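Local structure of acetoin utilization protein (Exiguobacterium sibiricum, 2Q04) at residues V19-L30 and A56-R67; W87-L98 and E127-E135. The protein is probably an acyltransferase of the GNAT family, perhaps acting in acetoin utilization, though its substrate is not established. All coordinates share one frame; numbering follows the deposited sequence.

Contact 1 and contact 2 lie in one mixed sheet, their centres about 19 Å apart, and both are largely buried. Contact 1 pairs strands 19-23 and 62-67 antiparallel, toward the N-terminal side of the fold; contact 2 pairs strands 95-98 and 130-135 parallel, within a beta-alpha-beta unit whose helix 112-121 also covers one face of contact 1. Strand 71-79 stands between them, paired with 62-68 and with 95-103. Their polar chemistry differs: contact 1 ends in a glutamate-arginine salt bridge at a partly exposed edge, contact 2 in a hydrated calcium site. They touch where Glu60 CG packs on Leu96 CD1.

Contact 1 (V19-L30 and A56-R67); sequences VEIEGPVTSQIL and AALEEGRIIIAR
Leu30 reaches from helix 27-30 with CD1 on Ile63 CG2 (3.7 Å) and on the methyl of Ala56, while CD2 rests on Ile65 CG2; its two methyls let it touch both isoleucines at once. Val25 completes this apolar centre, its side chain meeting that of Ile65 at about a right angle, CG2 against CG1 (3.8 Å). On the other sheet face, Ile21 and the small Ala66 lie beneath helix 112-121. The strands form an antiparallel pair, with Glu20 opposite Arg67 and Glu22 opposite Ile65 as hydrogen-bonded pairs, in the N-terminal part of a GNAT-like sheet. Glycine suits position 23, where a CB would strike Ile64 CA and the carbonyl of Ile63. After the cis peptide bond before Pro24, Val25 N returns to Ile63 O (2.9 Å), and a water joins Val25 O to Ile63 N. Pro24 CG lies alongside the aliphatic stem of Arg62, whose guanidinium pairs with Asp123. At the far edge the Arg67 chain bends at chi3 (58°), bringing its guanidinium side-on to Glu22: NH2 meets OE1 at 3.1 Å and NE meets OE2 at 3.2 Å, both from above the carboxylate plane. Glu20 CB lies over one guanidinium face, near its NH2 rim, and NH1 bonds to Gly69 O.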
loop_
_atom_site.group_PDB
_atom_site.type_symbol
_atom_site.label_atom_id
_atom_site.label_comp_id
_atom_site.label_asym_id
_atom_site.label_seq_id
_atom_site.Cartn_x
_atom_site.Cartn_y
_atom_site.Cartn_z
ATOM N N VAL A 19 4.016 14.248 13.568
ATOM C CA VAL A 19 4.532 13.577 12.373
ATOM C C VAL A 19 3.856 14.149 11.139
ATOM O O VAL A 19 2.638 14.275 11.097
ATOM C CB VAL A 19 4.263 12.016 12.429
ATOM C CG1 VAL A 19 4.833 11.332 11.204
ATOM C CG2 VAL A 19 4.849 11.410 13.704
ATOM N N GLU A 20 4.651 14.507 10.140
ATOM C CA GLU A 20 4.112 15.068 8.916
ATOM C C GLU A 20 3.768 13.960 7.947
ATOM O O GLU A 20 4.632 13.140 7.565
ATOM C CB GLU A 20 5.097 16.049 8.282
ATOM C CG GLU A 20 5.657 17.080 9.257
ATOM C CD GLU A 20 4.581 17.725 10.126
ATOM O OE1 GLU A 20 3.508 18.079 9.591
ATOM O OE2 GLU A 20 4.814 17.878 11.345
ATOM N N ILE A 21 2.496 13.901 7.582
ATOM C CA ILE A 21 1.999 12.893 6.673
ATOM C C ILE A 21 1.627 13.555 5.370
ATOM O O ILE A 21 0.681 14.331 5.308
ATOM C CB ILE A 21 0.804 12.170 7.273
ATOM C CG1 ILE A 21 1.251 11.453 8.555
ATOM C CG2 ILE A 21 0.222 11.162 6.267
ATOM C CD1 ILE A 21 0.188 10.784 9.259
ATOM N N GLU A 22 2.391 13.257 4.322
ATOM C CA GLU A 22 2.291 14.005 3.100
ATOM C C GLU A 22 2.715 13.203 1.874
ATOM O O GLU A 22 3.549 12.299 1.958
ATOM C CB GLU A 22 3.161 15.251 3.209
ATOM C CG GLU A 22 4.661 14.932 3.378
ATOM C CD GLU A 22 5.488 16.139 3.711
ATOM O OE1 GLU A 22 5.010 17.008 4.467
ATOM O OE2 GLU A 22 6.643 16.201 3.254
ATOM N N GLY A 23 2.185 13.607 0.721
ATOM C CA GLY A 23 2.563 13.028 -0.554
ATOM C C GLY A 23 1.456 13.216 -1.574
ATOM O O GLY A 23 0.392 13.755 -1.241
ATOM N N PRO A 24 1.678 12.732 -2.830
ATOM C CA PRO A 24 2.902 12.026 -3.251
ATOM C C PRO A 24 4.156 12.925 -3.270
ATOM O O PRO A 24 4.095 14.091 -3.698
ATOM C CB PRO A 24 2.562 11.533 -4.679
ATOM C CG PRO A 24 1.080 11.715 -4.825
ATOM C CD PRO A 24 0.695 12.823 -3.927
ATOM N N VAL A 25 5.270 12.371 -2.789
ATOM C CA VAL A 25 6.552 13.082 -2.724
ATOM C C VAL A 25 7.381 12.751 -3.962
ATOM O O VAL A 25 7.465 11.596 -4.366
ATOM C CB VAL A 25 7.358 12.656 -1.452
ATOM C CG1 VAL A 25 8.639 13.446 -1.339
ATOM C CG2 VAL A 25 6.498 12.824 -0.186
ATOM N N THR A 26 8.002 13.762 -4.552
ATOM C CA THR A 26 8.802 13.557 -5.760
ATOM C C THR A 26 10.065 12.792 -5.434
ATOM O O THR A 26 10.515 12.779 -4.288
ATOM C CB THR A 26 9.205 14.880 -6.407
ATOM O OG1 THR A 26 10.050 15.603 -5.518
ATOM C CG2 THR A 26 7.981 15.712 -6.746
ATOM N N SER A 27 10.640 12.160 -6.457
ATOM C CA SER A 27 11.888 11.414 -6.313
ATOM C C SER A 27 13.005 12.314 -5.797
ATOM O O SER A 27 13.741 11.940 -4.876
ATOM C CB SER A 27 12.302 10.818 -7.662
ATOM O OG SER A 27 11.300 9.981 -8.173
ATOM N N GLN A 28 13.132 13.498 -6.405
ATOM C CA GLN A 28 14.181 14.446 -6.044
ATOM C C GLN A 28 14.168 14.731 -4.552
ATOM O O GLN A 28 15.211 14.706 -3.903
ATOM C CB GLN A 28 14.013 15.756 -6.825
ATOM N N ILE A 29 12.971 14.975 -4.002
ATOM C CA ILE A 29 12.832 15.304 -2.584
ATOM C C ILE A 29 13.025 14.059 -1.691
ATOM O O ILE A 29 13.656 14.139 -0.642
ATOM C CB ILE A 29 11.445 15.987 -2.270
ATOM C CG1 ILE A 29 11.487 17.501 -2.609
ATOM C CG2 ILE A 29 11.092 15.833 -0.802
ATOM C CD1 ILE A 29 11.280 17.832 -4.071
ATOM N N LEU A 30 12.483 12.917 -2.121
ATOM C CA LEU A 30 12.633 11.647 -1.357
ATOM C C LEU A 30 14.087 11.274 -1.130
ATOM O O LEU A 30 14.430 10.702 -0.095
ATOM C CB LEU A 30 11.942 10.492 -2.074
ATOM C CG LEU A 30 10.471 10.264 -1.761
ATOM C CD1 LEU A 30 9.975 9.027 -2.499
ATOM C CD2 LEU A 30 10.244 10.120 -0.246
ATOM N N ALA A 56 8.635 6.547 -6.900
ATOM C CA ALA A 56 8.203 7.942 -7.043
ATOM C C ALA A 56 8.477 8.472 -8.441
ATOM O O ALA A 56 7.761 9.342 -8.929
ATOM C CB ALA A 56 8.890 8.798 -6.027
ATOM N N ALA A 57 9.522 7.943 -9.082
ATOM C CA ALA A 57 9.918 8.377 -10.425
ATOM C C ALA A 57 9.014 7.810 -11.532
ATOM O O ALA A 57 9.097 8.238 -12.678
ATOM C CB ALA A 57 11.369 7.991 -10.691
ATOM N N LEU A 58 8.184 6.828 -11.199
ATOM C CA LEU A 58 7.292 6.223 -12.190
ATOM C C LEU A 58 6.141 7.159 -12.544
ATOM O O LEU A 58 5.673 7.940 -11.698
ATOM C CB LEU A 58 6.731 4.902 -11.675
ATOM C CG LEU A 58 7.737 3.775 -11.466
ATOM C CD1 LEU A 58 7.076 2.617 -10.711
ATOM C CD2 LEU A 58 8.318 3.299 -12.809
ATOM N N GLU A 59 5.650 7.028 -13.776
ATOM C CA GLU A 59 4.546 7.840 -14.265
ATOM C C GLU A 59 3.344 7.761 -13.317
ATOM O O GLU A 59 2.782 8.780 -12.935
ATOM C CB GLU A 59 4.135 7.375 -15.670
ATOM C CG GLU A 59 3.271 8.380 -16.431
ATOM N N GLU A 60 2.986 6.544 -12.915
ATOM C CA GLU A 60 1.832 6.332 -12.033
ATOM C C GLU A 60 2.228 6.266 -10.535
ATOM O O GLU A 60 1.359 6.309 -9.650
ATOM C CB GLU A 60 1.083 5.046 -12.435
ATOM C CG GLU A 60 1.674 3.724 -11.857
ATOM C CD GLU A 60 2.991 3.287 -12.528
ATOM O OE1 GLU A 60 3.423 3.933 -13.520
ATOM O OE2 GLU A 60 3.578 2.285 -12.065
ATOM N N GLY A 61 3.534 6.184 -10.267
ATOM C CA GLY A 61 4.043 5.958 -8.901
ATOM C C GLY A 61 3.712 7.060 -7.897
ATOM O O GLY A 61 3.791 8.237 -8.211
ATOM N N ARG A 62 3.355 6.651 -6.674
ATOM C CA ARG A 62 3.064 7.582 -5.584
ATOM C C ARG A 62 3.644 7.071 -4.279
ATOM O O ARG A 62 3.362 5.932 -3.852
ATOM C CB ARG A 62 1.559 7.761 -5.414
ATOM C CG ARG A 62 0.879 8.270 -6.617
ATOM C CD ARG A 62 -0.532 8.613 -6.336
ATOM N NE ARG A 62 -1.147 9.271 -7.483
ATOM C CZ ARG A 62 -2.199 10.089 -7.415
ATOM N NH1 ARG A 62 -2.754 10.379 -6.242
ATOM N NH2 ARG A 62 -2.678 10.645 -8.525
ATOM N N ILE A 63 4.427 7.921 -3.624
ATOM C CA ILE A 63 4.979 7.611 -2.313
ATOM C C ILE A 63 4.496 8.660 -1.304
ATOM O O ILE A 63 4.830 9.823 -1.407
ATOM C CB ILE A 63 6.540 7.614 -2.335
ATOM C CG1 ILE A 63 7.085 6.562 -3.335
ATOM C CG2 ILE A 63 7.102 7.371 -0.922
ATOM C CD1 ILE A 63 6.822 5.112 -2.934
ATOM N N ILE A 64 3.637 8.240 -0.392
ATOM C CA ILE A 64 3.214 9.084 0.704
ATOM C C ILE A 64 4.011 8.659 1.934
ATOM O O ILE A 64 4.184 7.457 2.188
ATOM C CB ILE A 64 1.674 8.951 0.976
ATOM C CG1 ILE A 64 0.867 9.663 -0.128
ATOM C CG2 ILE A 64 1.310 9.545 2.346
ATOM C CD1 ILE A 64 1.017 9.047 -1.514
ATOM N N ILE A 65 4.521 9.642 2.680
ATOM C CA ILE A 65 5.442 9.367 3.794
ATOM C C ILE A 65 4.951 9.923 5.119
ATOM O O ILE A 65 4.216 10.896 5.152
ATOM C CB ILE A 65 6.829 9.964 3.519
ATOM C CG1 ILE A 65 6.742 11.506 3.394
ATOM C CG2 ILE A 65 7.425 9.349 2.258
ATOM C CD1 ILE A 65 8.073 12.179 3.280
ATOM N N ALA A 66 5.318 9.239 6.202
ATOM C CA ALA A 66 5.168 9.766 7.552
ATOM C C ALA A 66 6.554 10.189 7.980
ATOM O O ALA A 66 7.475 9.371 8.012
ATOM C CB ALA A 66 4.623 8.723 8.478
ATOM N N ARG A 67 6.703 11.470 8.312
ATOM C CA ARG A 67 8.009 12.081 8.389
ATOM C C ARG A 67 8.195 12.951 9.643
ATOM O O ARG A 67 7.264 13.604 10.104
ATOM C CB ARG A 67 8.225 12.934 7.127
ATOM C CG ARG A 67 9.526 13.658 7.071
ATOM C CD ARG A 67 9.635 14.515 5.800
ATOM N NE ARG A 67 8.556 15.515 5.684
ATOM C CZ ARG A 67 8.476 16.641 6.416
ATOM N NH1 ARG A 67 9.334 16.872 7.391
ATOM N NH2 ARG A 67 7.488 17.499 6.210
HETATM O O HOH W 1 5.745 9.983 -5.087
#

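Contact 2 (W87-L98 and E127-E135). With CA (calcium ion), chain H; CA (calcium ion), chain G; EDO (1,2-ethanediol), chain J.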
loop_
_atom_site.group_PDB
_atom_site.type_symbol
_atom_site.label_atom_id
_atom_site.label_comp_id
_atom_site.label_asym_id
_atom_site.label_seq_id
_atom_site.Cartn_x
_atom_site.Cartn_y
_atom_site.Cartn_z
ATOM N N TRP A 87 -1.559 -10.031 -10.895
ATOM C CA TRP A 87 -2.383 -8.823 -10.810
ATOM C C TRP A 87 -2.142 -7.814 -11.969
ATOM O O TRP A 87 -2.913 -6.879 -12.139
ATOM C CB TRP A 87 -2.170 -8.146 -9.445
ATOM C CG TRP A 87 -2.205 -9.123 -8.344
ATOM C CD1 TRP A 87 -1.138 -9.585 -7.626
ATOM C CD2 TRP A 87 -3.324 -9.915 -7.949
ATOM N NE1 TRP A 87 -1.539 -10.570 -6.763
ATOM C CE2 TRP A 87 -2.877 -10.798 -6.943
ATOM C CE3 TRP A 87 -4.667 -9.951 -8.330
ATOM C CZ2 TRP A 87 -3.730 -11.711 -6.315
ATOM C CZ3 TRP A 87 -5.513 -10.852 -7.702
ATOM C CH2 TRP A 87 -5.038 -11.723 -6.708
ATOM N N SER A 88 -1.121 -8.069 -12.801
ATOM C CA SER A 88 -0.782 -7.162 -13.896
ATOM C C SER A 88 -1.278 -7.661 -15.255
ATOM O O SER A 88 -1.070 -7.005 -16.263
ATOM C CB SER A 88 0.735 -6.945 -13.956
ATOM O OG SER A 88 1.415 -8.143 -14.271
ATOM N N GLU A 89 -1.937 -8.809 -15.277
ATOM C CA GLU A 89 -2.421 -9.382 -16.543
ATOM C C GLU A 89 -3.392 -8.443 -17.273
ATOM O O GLU A 89 -4.136 -7.686 -16.642
ATOM C CB GLU A 89 -3.110 -10.716 -16.300
ATOM C CG GLU A 89 -2.192 -11.875 -16.178
ATOM C CD GLU A 89 -2.905 -13.195 -16.341
ATOM O OE1 GLU A 89 -4.133 -13.191 -16.604
ATOM O OE2 GLU A 89 -2.238 -14.235 -16.233
ATOM N N GLY A 90 -3.392 -8.517 -18.600
ATOM C CA GLY A 90 -4.310 -7.730 -19.407
ATOM C C GLY A 90 -3.887 -6.283 -19.534
ATOM O O GLY A 90 -2.945 -5.839 -18.881
ATOM N N ASN A 91 -4.592 -5.546 -20.380
ATOM C CA ASN A 91 -4.289 -4.151 -20.619
ATOM C C ASN A 91 -5.280 -3.258 -19.905
ATOM O O ASN A 91 -6.141 -2.645 -20.535
ATOM C CB ASN A 91 -4.317 -3.861 -22.115
ATOM C CG ASN A 91 -3.983 -2.443 -22.434
ATOM O OD1 ASN A 91 -3.596 -1.671 -21.557
ATOM N ND2 ASN A 91 -4.134 -2.073 -23.693
ATOM N N ASN A 92 -5.151 -3.171 -18.587
ATOM C CA ASN A 92 -6.051 -2.359 -17.786
ATOM C C ASN A 92 -5.282 -1.329 -16.940
ATOM O O ASN A 92 -4.787 -1.656 -15.855
ATOM C CB ASN A 92 -6.901 -3.250 -16.887
ATOM C CG ASN A 92 -8.082 -2.521 -16.297
ATOM O OD1 ASN A 92 -8.039 -1.314 -16.089
ATOM N ND2 ASN A 92 -9.140 -3.254 -16.011
ATOM N N PRO A 93 -5.217 -0.063 -17.423
ATOM C CA PRO A 93 -4.507 1.009 -16.723
ATOM C C PRO A 93 -5.281 1.608 -15.516
ATOM O O PRO A 93 -4.782 2.540 -14.865
ATOM C CB PRO A 93 -4.317 2.065 -17.811
ATOM C CG PRO A 93 -5.456 1.860 -18.740
ATOM C CD PRO A 93 -5.812 0.405 -18.692
ATOM N N TYR A 94 -6.483 1.083 -15.233
ATOM C CA TYR A 94 -7.286 1.555 -14.092
ATOM C C TYR A 94 -7.053 0.699 -12.848
ATOM O O TYR A 94 -7.664 0.927 -11.811
ATOM C CB TYR A 94 -8.773 1.555 -14.444
ATOM C CG TYR A 94 -9.132 2.496 -15.579
ATOM C CD1 TYR A 94 -9.279 3.860 -15.352
ATOM C CD2 TYR A 94 -9.325 2.021 -16.867
ATOM C CE1 TYR A 94 -9.591 4.717 -16.370
ATOM C CE2 TYR A 94 -9.642 2.865 -17.886
ATOM C CZ TYR A 94 -9.775 4.224 -17.638
ATOM O OH TYR A 94 -10.097 5.084 -18.664
ATOM N N ILE A 95 -6.181 -0.296 -12.961
ATOM C CA ILE A 95 -5.841 -1.131 -11.827
ATOM C C ILE A 95 -4.473 -0.726 -11.262
ATOM O O ILE A 95 -3.452 -0.776 -11.959
ATOM C CB ILE A 95 -5.872 -2.634 -12.195
ATOM C CG1 ILE A 95 -7.321 -3.068 -12.449
ATOM C CG2 ILE A 95 -5.258 -3.483 -11.064
ATOM C CD1 ILE A 95 -7.483 -4.519 -12.817
ATOM N N LEU A 96 -4.483 -0.281 -10.005
ATOM C CA LEU A 96 -3.297 0.216 -9.337
ATOM C C LEU A 96 -3.037 -0.630 -8.104
ATOM O O LEU A 96 -3.968 -1.115 -7.483
ATOM C CB LEU A 96 -3.526 1.673 -8.922
ATOM C CG LEU A 96 -2.308 2.489 -8.500
ATOM C CD1 LEU A 96 -1.367 2.709 -9.674
ATOM C CD2 LEU A 96 -2.756 3.817 -7.933
ATOM N N GLU A 97 -1.776 -0.818 -7.755
ATOM C CA GLU A 97 -1.449 -1.591 -6.567
ATOM C C GLU A 97 -0.894 -0.719 -5.445
ATOM O O GLU A 97 -0.023 0.107 -5.663
ATOM C CB GLU A 97 -0.455 -2.721 -6.885
ATOM C CG GLU A 97 -0.217 -3.675 -5.676
ATOM C CD GLU A 97 0.919 -4.655 -5.896
ATOM O OE1 GLU A 97 1.522 -4.634 -6.981
ATOM O OE2 GLU A 97 1.225 -5.426 -4.962
ATOM N N LEU A 98 -1.483 -0.860 -4.270
ATOM C CA LEU A 98 -0.902 -0.359 -3.067
ATOM C C LEU A 98 0.190 -1.340 -2.733
ATOM O O LEU A 98 -0.081 -2.442 -2.259
ATOM C CB LEU A 98 -1.962 -0.311 -1.944
ATOM C CG LEU A 98 -1.610 0.373 -0.606
ATOM C CD1 LEU A 98 -2.849 0.439 0.276
ATOM C CD2 LEU A 98 -0.471 -0.346 0.136
ATOM N N GLU A 127 -10.046 7.983 -7.051
ATOM C CA GLU A 127 -11.394 7.460 -7.274
ATOM C C GLU A 127 -11.547 6.853 -8.656
ATOM O O GLU A 127 -12.531 6.169 -8.929
ATOM C CB GLU A 127 -12.439 8.561 -7.072
ATOM C CG GLU A 127 -12.527 9.087 -5.629
ATOM C CD GLU A 127 -13.061 8.029 -4.620
ATOM O OE1 GLU A 127 -13.392 6.893 -5.042
ATOM O OE2 GLU A 127 -13.155 8.355 -3.415
ATOM N N HIS A 128 -10.568 7.094 -9.529
ATOM C CA HIS A 128 -10.603 6.563 -10.887
ATOM C C HIS A 128 -9.906 5.202 -10.992
ATOM O O HIS A 128 -9.916 4.571 -12.052
ATOM C CB HIS A 128 -9.963 7.551 -11.852
ATOM C CG HIS A 128 -10.700 8.846 -11.959
ATOM N ND1 HIS A 128 -11.655 9.082 -12.926
ATOM C CD2 HIS A 128 -10.642 9.971 -11.206
ATOM C CE1 HIS A 128 -12.141 10.300 -12.772
ATOM N NE2 HIS A 128 -11.545 10.859 -11.735
ATOM N N TYR A 129 -9.318 4.748 -9.887
ATOM C CA TYR A 129 -8.586 3.482 -9.875
ATOM C C TYR A 129 -9.259 2.445 -9.023
ATOM O O TYR A 129 -9.950 2.763 -8.056
ATOM C CB TYR A 129 -7.163 3.690 -9.356
ATOM C CG TYR A 129 -6.293 4.506 -10.264
ATOM C CD1 TYR A 129 -5.590 3.911 -11.305
ATOM C CD2 TYR A 129 -6.152 5.865 -10.074
ATOM C CE1 TYR A 129 -4.778 4.659 -12.138
ATOM C CE2 TYR A 129 -5.351 6.626 -10.900
ATOM C CZ TYR A 129 -4.667 6.024 -11.933
ATOM O OH TYR A 129 -3.866 6.791 -12.761
ATOM N N LEU A 130 -9.105 1.192 -9.430
ATOM C CA LEU A 130 -9.366 0.072 -8.574
ATOM C C LEU A 130 -8.012 -0.271 -7.914
ATOM O O LEU A 130 -7.061 -0.704 -8.598
ATOM C CB LEU A 130 -9.911 -1.126 -9.390
ATOM C CG LEU A 130 -10.420 -2.333 -8.578
ATOM C CD1 LEU A 130 -11.362 -3.227 -9.419
ATOM C CD2 LEU A 130 -9.253 -3.147 -8.021
ATOM N N ILE A 131 -7.897 0.021 -6.618
ATOM C CA ILE A 131 -6.629 -0.146 -5.905
ATOM C C ILE A 131 -6.625 -1.452 -5.109
ATOM O O ILE A 131 -7.320 -1.580 -4.107
ATOM C CB ILE A 131 -6.357 1.062 -4.942
ATOM C CG1 ILE A 131 -6.457 2.384 -5.711
ATOM C CG2 ILE A 131 -4.961 0.930 -4.272
ATOM C CD1 ILE A 131 -6.521 3.616 -4.815
ATOM N N LEU A 132 -5.858 -2.419 -5.576
ATOM C CA LEU A 132 -5.760 -3.687 -4.903
ATOM C C LEU A 132 -4.471 -3.754 -4.120
ATOM O O LEU A 132 -3.564 -2.972 -4.349
ATOM C CB LEU A 132 -5.858 -4.857 -5.919
ATOM C CG LEU A 132 -4.788 -4.993 -7.046
ATOM C CD1 LEU A 132 -3.460 -5.549 -6.518
ATOM C CD2 LEU A 132 -5.316 -5.891 -8.151
ATOM N N THR A 133 -4.404 -4.679 -3.177
ATOM C CA THR A 133 -3.196 -4.871 -2.377
ATOM C C THR A 133 -3.123 -6.314 -1.887
ATOM O O THR A 133 -4.150 -6.969 -1.707
ATOM C CB THR A 133 -3.149 -3.865 -1.123
ATOM O OG1 THR A 133 -1.795 -3.613 -0.756
ATOM C CG2 THR A 133 -3.884 -4.424 0.056
ATOM N N THR A 134 -1.908 -6.803 -1.700
ATOM C CA THR A 134 -1.683 -8.151 -1.211
ATOM C C THR A 134 -0.862 -8.101 0.050
ATOM O O THR A 134 0.100 -7.340 0.136
ATOM C CB THR A 134 -0.924 -8.975 -2.226
ATOM O OG1 THR A 134 0.270 -8.275 -2.608
ATOM C CG2 THR A 134 -1.775 -9.228 -3.453
ATOM N N GLU A 135 -1.239 -8.915 1.038
ATOM C CA GLU A 135 -0.520 -8.979 2.326
ATOM C C GLU A 135 -0.223 -10.437 2.677
ATOM O O GLU A 135 -1.119 -11.263 2.688
ATOM C CB GLU A 135 -1.357 -8.323 3.438
ATOM C CG GLU A 135 -1.407 -6.772 3.366
ATOM C CD GLU A 135 -0.084 -6.109 3.783
ATOM O OE1 GLU A 135 0.679 -6.739 4.537
ATOM O OE2 GLU A 135 0.185 -4.952 3.352
HETATM CA CA CA H . -1.864 -4.715 -17.013
HETATM CA CA CA G . 1.860 -5.801 -0.581
HETATM C C1 EDO J . 3.275 -5.062 7.378
HETATM O O1 EDO J . 1.863 -5.183 7.094
HETATM C C2 EDO J . 4.040 -4.715 6.117
HETATM O O2 EDO J . 5.417 -5.043 6.284
HETATM O O HOH W 2 0.239 -5.209 -2.591
HETATM O O HOH W 3 0.256 -4.484 0.693
HETATM O O HOH W 4 3.839 -7.346 -1.635
#
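The side chain of Leu132 fills the hollow between Ile95, Glu97 and Trp87. Its CG sits between the backbone N and carbonyl carbon (chi1 61°), which turns both methyls toward strand 95-98: CD2 packs on Ile95 CG2 (3.8 Å) and CD1 on Glu97 CG, with Trp87 CB touching both methyls. Farther along, Trp87 NE1 lies 3.6 Å from Thr134 CG2, the indole and the small threonine methyl meeting at a slant. On the other face Leu96 CB fits against Tyr129 CD1 (3.9 Å), and its CD2 lies over one ring face near the rim. The ring's CE1 edge meets Pro93 O, and its OH bonds to Gly1 N. With an alanine here, Leu96 is likely to lose the flat surface it leans on, and Gly1 N its hydroxyl partner. Next along this face, Ile131 CG2 packs on Leu98 CB. The backbones pair in parallel from Tyr94 O to Leu132 O, and Thr133 OG1 donates to Leu98 O (2.6 Å), so a hydroxyl suits this buried position. A water joins Glu97 OE2, Leu98 O and Thr134 N, and also binds one calcium ion, which Thr134 O meets at 2.5 Å; Gly99 O and two further waters also bind it. A second calcium is held by Ser88 O and Gly90 O. Strands 95-103 and 130-135, connected through helix 112-121, form the beta-alpha-beta crossover characteristic of the GNAT fold.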